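Local coordinates for surface presentation of antigens protein SpaK (Salmonella typhimurium, PDB 2FM8) that acts as a type III secretion chaperone that stores effectors such as SipA, SopA, SopE and SopE2 in the bacterial cytoplasm in a secretion-competent state, at residues L35-L40 against G121-L126; D49-I54 against K101-P106; W55-A60 against E97-A102. All blocks are in the same frame, centred on the assembly; numbering follows the deposited sequence.

Contact 1 (L35-L40 against G121-L126)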
# COMPACT_ATOMS: atom_id res chain seq x y z
N LEU A 35 -27.53 -7.33 -4.80
CA LEU A 35 -28.46 -6.20 -4.61
C LEU A 35 -28.00 -5.00 -5.44
O LEU A 35 -26.96 -4.39 -5.14
CB LEU A 35 -28.48 -5.76 -3.14
CG LEU A 35 -28.54 -6.82 -2.04
CD1 LEU A 35 -28.70 -6.14 -0.72
CD2 LEU A 35 -29.65 -7.78 -2.27
N ASP A 36 -28.72 -4.71 -6.52
CA ASP A 36 -28.45 -3.52 -7.32
C ASP A 36 -29.10 -2.32 -6.62
O ASP A 36 -30.17 -2.45 -6.04
CB ASP A 36 -29.01 -3.63 -8.74
CG ASP A 36 -28.36 -4.74 -9.56
OD1 ASP A 36 -27.10 -4.77 -9.64
OD2 ASP A 36 -29.11 -5.58 -10.10
N LEU A 37 -28.44 -1.18 -6.72
CA LEU A 37 -28.78 0.03 -5.99
C LEU A 37 -28.79 1.26 -6.87
O LEU A 37 -28.08 1.34 -7.87
CB LEU A 37 -27.74 0.26 -4.88
CG LEU A 37 -27.59 -0.84 -3.83
CD1 LEU A 37 -26.46 -0.46 -2.89
CD2 LEU A 37 -28.89 -1.03 -3.05
N PHE A 38 -29.58 2.23 -6.44
CA PHE A 38 -29.89 3.45 -7.16
C PHE A 38 -28.65 4.24 -7.66
O PHE A 38 -28.53 4.53 -8.85
CB PHE A 38 -30.82 4.30 -6.27
CG PHE A 38 -31.22 5.61 -6.87
CD1 PHE A 38 -32.27 5.68 -7.76
CD2 PHE A 38 -30.56 6.78 -6.53
CE1 PHE A 38 -32.68 6.88 -8.31
CE2 PHE A 38 -30.93 7.99 -7.10
CZ PHE A 38 -32.00 8.04 -7.98
N ALA A 39 -27.71 4.55 -6.78
CA ALA A 39 -26.53 5.34 -7.23
C ALA A 39 -25.23 4.82 -6.67
O ALA A 39 -24.28 5.55 -6.66
CB ALA A 39 -26.68 6.83 -6.81
N LEU A 40 -25.22 3.57 -6.23
CA LEU A 40 -24.10 2.96 -5.56
C LEU A 40 -23.72 1.64 -6.22
O LEU A 40 -24.54 0.99 -6.88
CB LEU A 40 -24.44 2.69 -4.10
CG LEU A 40 -24.64 3.92 -3.22
CD1 LEU A 40 -25.17 3.50 -1.86
CD2 LEU A 40 -23.33 4.69 -3.08
N GLY A 121 -25.86 -1.75 7.74
CA GLY A 121 -24.58 -1.23 8.17
C GLY A 121 -23.58 -1.23 7.02
O GLY A 121 -22.86 -0.25 6.80
N PHE A 122 -23.54 -2.32 6.27
CA PHE A 122 -22.71 -2.40 5.08
C PHE A 122 -23.09 -1.33 4.08
O PHE A 122 -22.24 -0.67 3.53
CB PHE A 122 -22.74 -3.77 4.42
CG PHE A 122 -21.67 -3.94 3.37
CD1 PHE A 122 -20.44 -4.47 3.69
CD2 PHE A 122 -21.90 -3.52 2.06
CE1 PHE A 122 -19.43 -4.59 2.72
CE2 PHE A 122 -20.91 -3.66 1.09
CZ PHE A 122 -19.68 -4.19 1.43
N TYR A 123 -24.38 -1.15 3.83
CA TYR A 123 -24.84 -0.04 2.98
C TYR A 123 -24.25 1.31 3.41
O TYR A 123 -23.78 2.09 2.56
CB TYR A 123 -26.38 0.00 2.98
CG TYR A 123 -26.96 1.05 2.07
CD1 TYR A 123 -27.24 0.76 0.73
CD2 TYR A 123 -27.22 2.33 2.53
CE1 TYR A 123 -27.76 1.73 -0.11
CE2 TYR A 123 -27.75 3.32 1.67
CZ TYR A 123 -28.01 3.01 0.35
OH TYR A 123 -28.54 3.97 -0.49
N ASN A 124 -24.36 1.63 4.70
CA ASN A 124 -23.82 2.86 5.22
C ASN A 124 -22.32 3.01 4.88
O ASN A 124 -21.86 4.05 4.39
CB ASN A 124 -23.94 2.88 6.75
CG ASN A 124 -25.30 3.26 7.25
OD1 ASN A 124 -26.15 3.76 6.53
ND2 ASN A 124 -25.51 3.02 8.54
N TYR A 125 -21.55 1.96 5.14
CA TYR A 125 -20.11 2.02 4.83
C TYR A 125 -19.84 2.07 3.35
O TYR A 125 -18.90 2.72 2.92
CB TYR A 125 -19.34 0.86 5.43
CG TYR A 125 -19.27 0.88 6.92
CD1 TYR A 125 -18.47 1.79 7.61
CD2 TYR A 125 -19.99 -0.05 7.65
CE1 TYR A 125 -18.40 1.73 9.03
CE2 TYR A 125 -19.94 -0.10 9.01
CZ TYR A 125 -19.18 0.78 9.69
OH TYR A 125 -19.21 0.63 11.07
N LEU A 126 -20.63 1.37 2.57
CA LEU A 126 -20.50 1.48 1.12
C LEU A 126 -20.63 2.93 0.64
O LEU A 126 -19.86 3.36 -0.19
CB LEU A 126 -21.49 0.56 0.39
CG LEU A 126 -21.46 0.70 -1.14
CD1 LEU A 126 -20.11 0.25 -1.72
CD2 LEU A 126 -22.55 -0.09 -1.79
O HOH W 1 -28.13 4.53 -3.67
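Leu-37 and Leu-40 close on Tyr-123 and Leu-126 where one edge of the antiparallel sheet of this class IB secretion chaperone meets the long helix 112-132, a sheet-on-helix layer of the alpha/beta chaperone fold. Leu-37 is the last residue of strand 32-37, Leu-40 sits in the turn that follows, and Tyr-123 and Leu-126 lie three residues apart in the helix. The tyrosine carries its CG anti to the backbone N (chi1 -176°), set off toward the strand end, and the ring continues that way. There Leu-37 CD1 meets the ring edge, near its plane, 3.8 Å from Tyr-123 CE1, the two side chains running antiparallel past one another. Leu-40 CG, anti to its carbonyl carbon (chi1 -67°), leans toward the helix, and CD1 goes on to the ring. The side chain crosses the tyrosine at about a right angle; Leu-40 CD1 lies obliquely to the ring, 3.6 Å from Tyr-123 CE1 and about as close to CZ. One turn on, Leu-126 brings a single methyl to both leucines: its CD2 is 4.1 Å from Leu-37 CD1 and 4.1 Å from Leu-40 CB. No direct hydrogen bond joins the segments, and the contact is apolar and mostly buried, with Leu-37 and Leu-126 both also touching Ile-43 on strand 43-48. On the outer side, Leu-35, Asp-36 and Leu-37 pair antiparallel with a strand of the chain of another protein, which continues the sheet, and Asp-36 OD2 makes a salt bridge to a basic side chain of that other chain. The polar tip of the tyrosine is tied back to the turn by one water, which accepts from Ala-39 N at 3.1 Å and lies 3.3 Å from Tyr-123 OH.

Contact 2 (D49-I54 against K101-P106)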
# COMPACT_ATOMS: atom_id res chain seq x y z
N ASP A 49 -17.39 -21.64 1.78
CA ASP A 49 -17.05 -22.67 2.76
C ASP A 49 -17.35 -22.25 4.20
O ASP A 49 -16.44 -22.00 5.02
CB ASP A 49 -15.59 -23.17 2.55
CG ASP A 49 -15.53 -24.53 1.80
OD1 ASP A 49 -16.57 -25.25 1.72
OD2 ASP A 49 -14.43 -24.88 1.31
N ASP A 50 -18.65 -22.15 4.46
CA ASP A 50 -19.21 -21.80 5.77
C ASP A 50 -18.86 -20.39 6.31
O ASP A 50 -19.08 -20.12 7.48
CB ASP A 50 -18.82 -22.88 6.80
CG ASP A 50 -19.36 -24.26 6.42
OD1 ASP A 50 -20.52 -24.33 5.96
OD2 ASP A 50 -18.61 -25.25 6.59
N ASP A 51 -18.33 -19.51 5.46
CA ASP A 51 -18.16 -18.10 5.79
C ASP A 51 -19.18 -17.33 4.95
O ASP A 51 -19.29 -17.55 3.76
CB ASP A 51 -16.77 -17.60 5.40
CG ASP A 51 -15.65 -18.25 6.19
OD1 ASP A 51 -15.77 -18.38 7.42
OD2 ASP A 51 -14.62 -18.59 5.58
N VAL A 52 -19.91 -16.42 5.58
CA VAL A 52 -20.75 -15.49 4.85
C VAL A 52 -20.02 -14.16 4.61
O VAL A 52 -19.59 -13.49 5.54
CB VAL A 52 -22.07 -15.25 5.56
CG1 VAL A 52 -22.90 -14.23 4.79
CG2 VAL A 52 -22.84 -16.58 5.65
N TRP A 53 -19.89 -13.80 3.33
CA TRP A 53 -19.28 -12.56 2.93
C TRP A 53 -20.28 -11.57 2.30
O TRP A 53 -21.11 -11.95 1.46
CB TRP A 53 -18.20 -12.84 1.90
CG TRP A 53 -16.97 -13.52 2.40
CD1 TRP A 53 -16.76 -14.85 2.46
CD2 TRP A 53 -15.76 -12.90 2.87
NE1 TRP A 53 -15.53 -15.11 2.94
CE2 TRP A 53 -14.88 -13.93 3.19
CE3 TRP A 53 -15.35 -11.57 3.03
CZ2 TRP A 53 -13.59 -13.69 3.69
CZ3 TRP A 53 -14.06 -11.33 3.53
CH2 TRP A 53 -13.20 -12.38 3.85
N ILE A 54 -20.16 -10.31 2.68
CA ILE A 54 -20.85 -9.21 1.99
C ILE A 54 -19.75 -8.37 1.37
O ILE A 54 -18.77 -8.04 2.06
CB ILE A 54 -21.69 -8.35 2.97
CG1 ILE A 54 -22.74 -9.20 3.68
CG2 ILE A 54 -22.38 -7.16 2.27
CD1 ILE A 54 -23.31 -8.47 4.93
N LYS A 101 -15.16 -5.43 1.86
CA LYS A 101 -15.62 -6.80 2.19
C LYS A 101 -15.87 -6.90 3.69
O LYS A 101 -15.07 -6.40 4.49
CB LYS A 101 -14.54 -7.86 1.87
CG LYS A 101 -13.91 -7.80 0.52
CD LYS A 101 -13.02 -9.05 0.27
CE LYS A 101 -11.72 -9.10 1.06
NZ LYS A 101 -10.83 -10.35 0.73
N ALA A 102 -16.94 -7.59 4.04
CA ALA A 102 -17.25 -7.93 5.42
C ALA A 102 -17.35 -9.46 5.54
O ALA A 102 -18.18 -10.08 4.85
CB ALA A 102 -18.55 -7.29 5.82
N LEU A 103 -16.49 -10.05 6.35
CA LEU A 103 -16.65 -11.42 6.75
C LEU A 103 -17.58 -11.35 7.93
O LEU A 103 -17.19 -10.96 9.01
CB LEU A 103 -15.29 -12.04 7.16
CG LEU A 103 -15.33 -13.46 7.73
CD1 LEU A 103 -15.92 -14.40 6.73
CD2 LEU A 103 -13.94 -13.91 8.12
N VAL A 104 -18.83 -11.71 7.72
CA VAL A 104 -19.87 -11.49 8.71
C VAL A 104 -19.71 -12.39 9.95
O VAL A 104 -19.57 -13.61 9.82
CB VAL A 104 -21.25 -11.73 8.14
CG1 VAL A 104 -22.31 -11.37 9.17
CG2 VAL A 104 -21.46 -10.91 6.85
N HIS A 105 -19.80 -11.79 11.13
CA HIS A 105 -19.72 -12.54 12.36
C HIS A 105 -21.00 -13.38 12.49
O HIS A 105 -22.07 -12.88 12.19
CB HIS A 105 -19.55 -11.58 13.54
CG HIS A 105 -19.20 -12.28 14.83
ND1 HIS A 105 -20.10 -13.07 15.51
CD2 HIS A 105 -18.05 -12.32 15.54
CE1 HIS A 105 -19.51 -13.56 16.60
NE2 HIS A 105 -18.27 -13.12 16.63
N PRO A 106 -20.90 -14.66 12.92
CA PRO A 106 -22.11 -15.49 13.09
C PRO A 106 -23.22 -14.94 14.01
O PRO A 106 -24.37 -15.27 13.81
CB PRO A 106 -21.56 -16.82 13.63
CG PRO A 106 -20.14 -16.83 13.25
CD PRO A 106 -19.68 -15.41 13.21
O HOH W 2 -19.58 -15.76 8.36
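Strands 51-57 and 97-103, neighbours in the antiparallel sheet, pair here through Trp-53 with Leu-103 (non-hydrogen-bonded) and Ile-54 with Ala-102 (hydrogen-bonded). The latter pair exchanges two bonds, Ile-54 N to Ala-102 O (2.9 Å) and Ala-102 N to Ile-54 O (2.7 Å). Further along, Val-104 N gives a nearly straight bond to Val-52 O at 2.9 Å, and a water bridges Val-52 N to Val-104 O. On one face Leu-103 lies over the Trp-53 indole: its CB makes a CH-pi contact 3.9 Å from the centroid of the six-membered ring, while CD1 sits 3.7 Å from Trp-53 CE2, offset toward the rim. Leu-103 CG is anti to its backbone N (chi1 175°), and beyond it Leu-103 CD1 also touches Asp-51 CB at 3.6 Å. Lys-101 CB approaches Trp-53 CZ3 obliquely. This face is further packed by Gly-86 of the second subunit and by an apolar side chain of the chain of another protein. On the reverse face Ile-54 CD1 meets Val-104 CG2 at 3.6 Å, and Phe-122 of helix 112-132 covers Ile-54 and Ala-102. One face thus serves partners and the other the helix, as in the alpha/beta fold of type III secretion chaperones.

Contact 3 (W55-A60 against E97-A102)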
# COMPACT_ATOMS: atom_id res chain seq x y z
N TRP A 55 -19.87 -8.03 0.10
CA TRP A 55 -18.84 -7.19 -0.51
C TRP A 55 -19.37 -6.36 -1.66
O TRP A 55 -20.49 -6.55 -2.12
CB TRP A 55 -17.65 -8.03 -0.95
CG TRP A 55 -17.77 -8.71 -2.28
CD1 TRP A 55 -17.30 -8.25 -3.50
CD2 TRP A 55 -18.35 -9.97 -2.53
NE1 TRP A 55 -17.56 -9.16 -4.48
CE2 TRP A 55 -18.22 -10.23 -3.92
CE3 TRP A 55 -18.97 -10.92 -1.73
CZ2 TRP A 55 -18.68 -11.38 -4.51
CZ3 TRP A 55 -19.43 -12.06 -2.31
CH2 TRP A 55 -19.28 -12.30 -3.69
N ALA A 56 -18.56 -5.41 -2.08
CA ALA A 56 -18.85 -4.53 -3.20
C ALA A 56 -17.55 -4.08 -3.84
O ALA A 56 -16.60 -3.73 -3.14
CB ALA A 56 -19.65 -3.32 -2.75
N GLN A 57 -17.50 -4.10 -5.16
CA GLN A 57 -16.47 -3.36 -5.91
C GLN A 57 -16.74 -1.88 -5.88
O GLN A 57 -17.89 -1.46 -5.96
CB GLN A 57 -16.41 -3.85 -7.35
CG GLN A 57 -15.89 -5.26 -7.45
CD GLN A 57 -15.95 -5.78 -8.86
OE1 GLN A 57 -16.17 -5.00 -9.80
NE2 GLN A 57 -15.72 -7.08 -9.04
N LEU A 58 -15.69 -1.07 -5.76
CA LEU A 58 -15.88 0.34 -5.48
C LEU A 58 -15.72 1.26 -6.68
O LEU A 58 -15.79 2.47 -6.52
CB LEU A 58 -14.96 0.78 -4.35
CG LEU A 58 -15.25 0.15 -2.99
CD1 LEU A 58 -14.13 0.49 -2.02
CD2 LEU A 58 -16.60 0.59 -2.44
N GLY A 59 -15.59 0.73 -7.89
CA GLY A 59 -15.58 1.59 -9.08
C GLY A 59 -14.32 1.48 -9.93
O GLY A 59 -13.24 1.13 -9.43
N ALA A 60 -14.48 1.77 -11.22
CA ALA A 60 -13.41 1.60 -12.23
C ALA A 60 -12.13 2.36 -11.88
O ALA A 60 -11.04 1.90 -12.20
CB ALA A 60 -13.92 2.06 -13.61
N GLU A 97 -10.57 -3.38 -9.51
CA GLU A 97 -11.29 -2.43 -8.69
C GLU A 97 -11.10 -2.74 -7.22
O GLU A 97 -11.06 -3.89 -6.84
CB GLU A 97 -12.78 -2.46 -9.02
CG GLU A 97 -13.10 -2.24 -10.50
CD GLU A 97 -14.56 -1.77 -10.76
OE1 GLU A 97 -15.34 -1.49 -9.79
OE2 GLU A 97 -14.89 -1.65 -11.96
N LEU A 98 -10.95 -1.70 -6.39
CA LEU A 98 -10.92 -1.90 -4.97
C LEU A 98 -12.25 -2.50 -4.47
O LEU A 98 -13.34 -2.08 -4.89
CB LEU A 98 -10.67 -0.59 -4.25
CG LEU A 98 -10.36 -0.71 -2.76
CD1 LEU A 98 -9.01 -1.37 -2.52
CD2 LEU A 98 -10.34 0.72 -2.19
N THR A 99 -12.15 -3.45 -3.55
CA THR A 99 -13.31 -4.15 -3.01
C THR A 99 -13.43 -3.94 -1.50
O THR A 99 -12.45 -4.02 -0.75
CB THR A 99 -13.22 -5.63 -3.40
OG1 THR A 99 -13.30 -5.72 -4.84
CG2 THR A 99 -14.38 -6.41 -2.87
N LEU A 100 -14.64 -3.61 -1.05
CA LEU A 100 -14.94 -3.52 0.37
C LEU A 100 -15.62 -4.82 0.77
O LEU A 100 -16.57 -5.24 0.12
CB LEU A 100 -15.88 -2.34 0.65
CG LEU A 100 -16.26 -2.12 2.13
CD1 LEU A 100 -14.99 -1.70 2.91
CD2 LEU A 100 -17.38 -1.08 2.26
N LYS A 101 -15.16 -5.43 1.86
CA LYS A 101 -15.62 -6.80 2.19
C LYS A 101 -15.87 -6.90 3.69
O LYS A 101 -15.07 -6.40 4.49
CB LYS A 101 -14.54 -7.86 1.87
CG LYS A 101 -13.91 -7.80 0.52
CD LYS A 101 -13.02 -9.05 0.27
CE LYS A 101 -11.72 -9.10 1.06
NZ LYS A 101 -10.83 -10.35 0.73
N ALA A 102 -16.94 -7.59 4.04
CA ALA A 102 -17.25 -7.93 5.42
C ALA A 102 -17.35 -9.46 5.54
O ALA A 102 -18.18 -10.08 4.85
CB ALA A 102 -18.55 -7.29 5.82
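Trp-55, Ala-56 and Gln-57 run antiparallel to Thr-99, Leu-100 and Lys-101 where middle strand 51-57 pairs with 97-103 in the chaperone's sheet, tight along the ladder and looser where the first strand ends. Ala-56 and Leu-100 form the hydrogen-bonded pair, Ala-56 N to Leu-100 O at 3.0 Å and Leu-100 N to Ala-56 O at 2.9 Å. Around it Trp-55 and Thr-99 run alongside each other, Thr-99 CG2 being 3.5 Å from Trp-55 CD1 and oblique to the ring. The indole's CG stands between the backbone N and the carbonyl carbon (chi1 83°). Trp-55 CB itself lies 3.2 Å from Leu-100 O. Trp-55 also packs on an apolar side chain of the chain of another protein. On the face of Ala-56 and Leu-100, turned to helix 112-132, Leu-58 CD1 rests on Leu-98 CD2 at 3.8 Å, their branches heading in one direction, and Leu-126 packs on Ala-56 and Leu-58. Leu-58 N still bonds Leu-98 O (2.7 Å), so the backbone pairing reaches past the strand proper. Beyond it the partly exposed Gly-59 and exposed Ala-60 bend past Glu-97, whose chain, extended beyond CG, crosses Gln-57 at about a right angle. Ser-62 OG ties this end together, hydrogen-bonded to Gly-59 O and Leu-98 N. Gly-59 N donates a bent hydrogen bond (N-H...O 130°) to Glu-97 OE1 at 2.9 Å, from above the carboxylate plane.

Contacts 2 and 3 are consecutive lengths of one antiparallel ladder between strands 51-57 and 97-103, sharing Lys-101 and Ala-102, whereas contact 1 sets helix 112-132 against the end of outer strand 32-37. The ladder is held by backbone hydrogen bonds as well as side chains; contact 1 relies on apolar touches and one water. Contacts 1 and 2 are buried, while contact 3 runs out to a partly exposed turn with a carboxylate. The helix links all three: Phe-122 bridges contacts 2 and 3 by also touching the backbones of Trp-55 and Leu-100, and Leu-126 joins contacts 1 and 3.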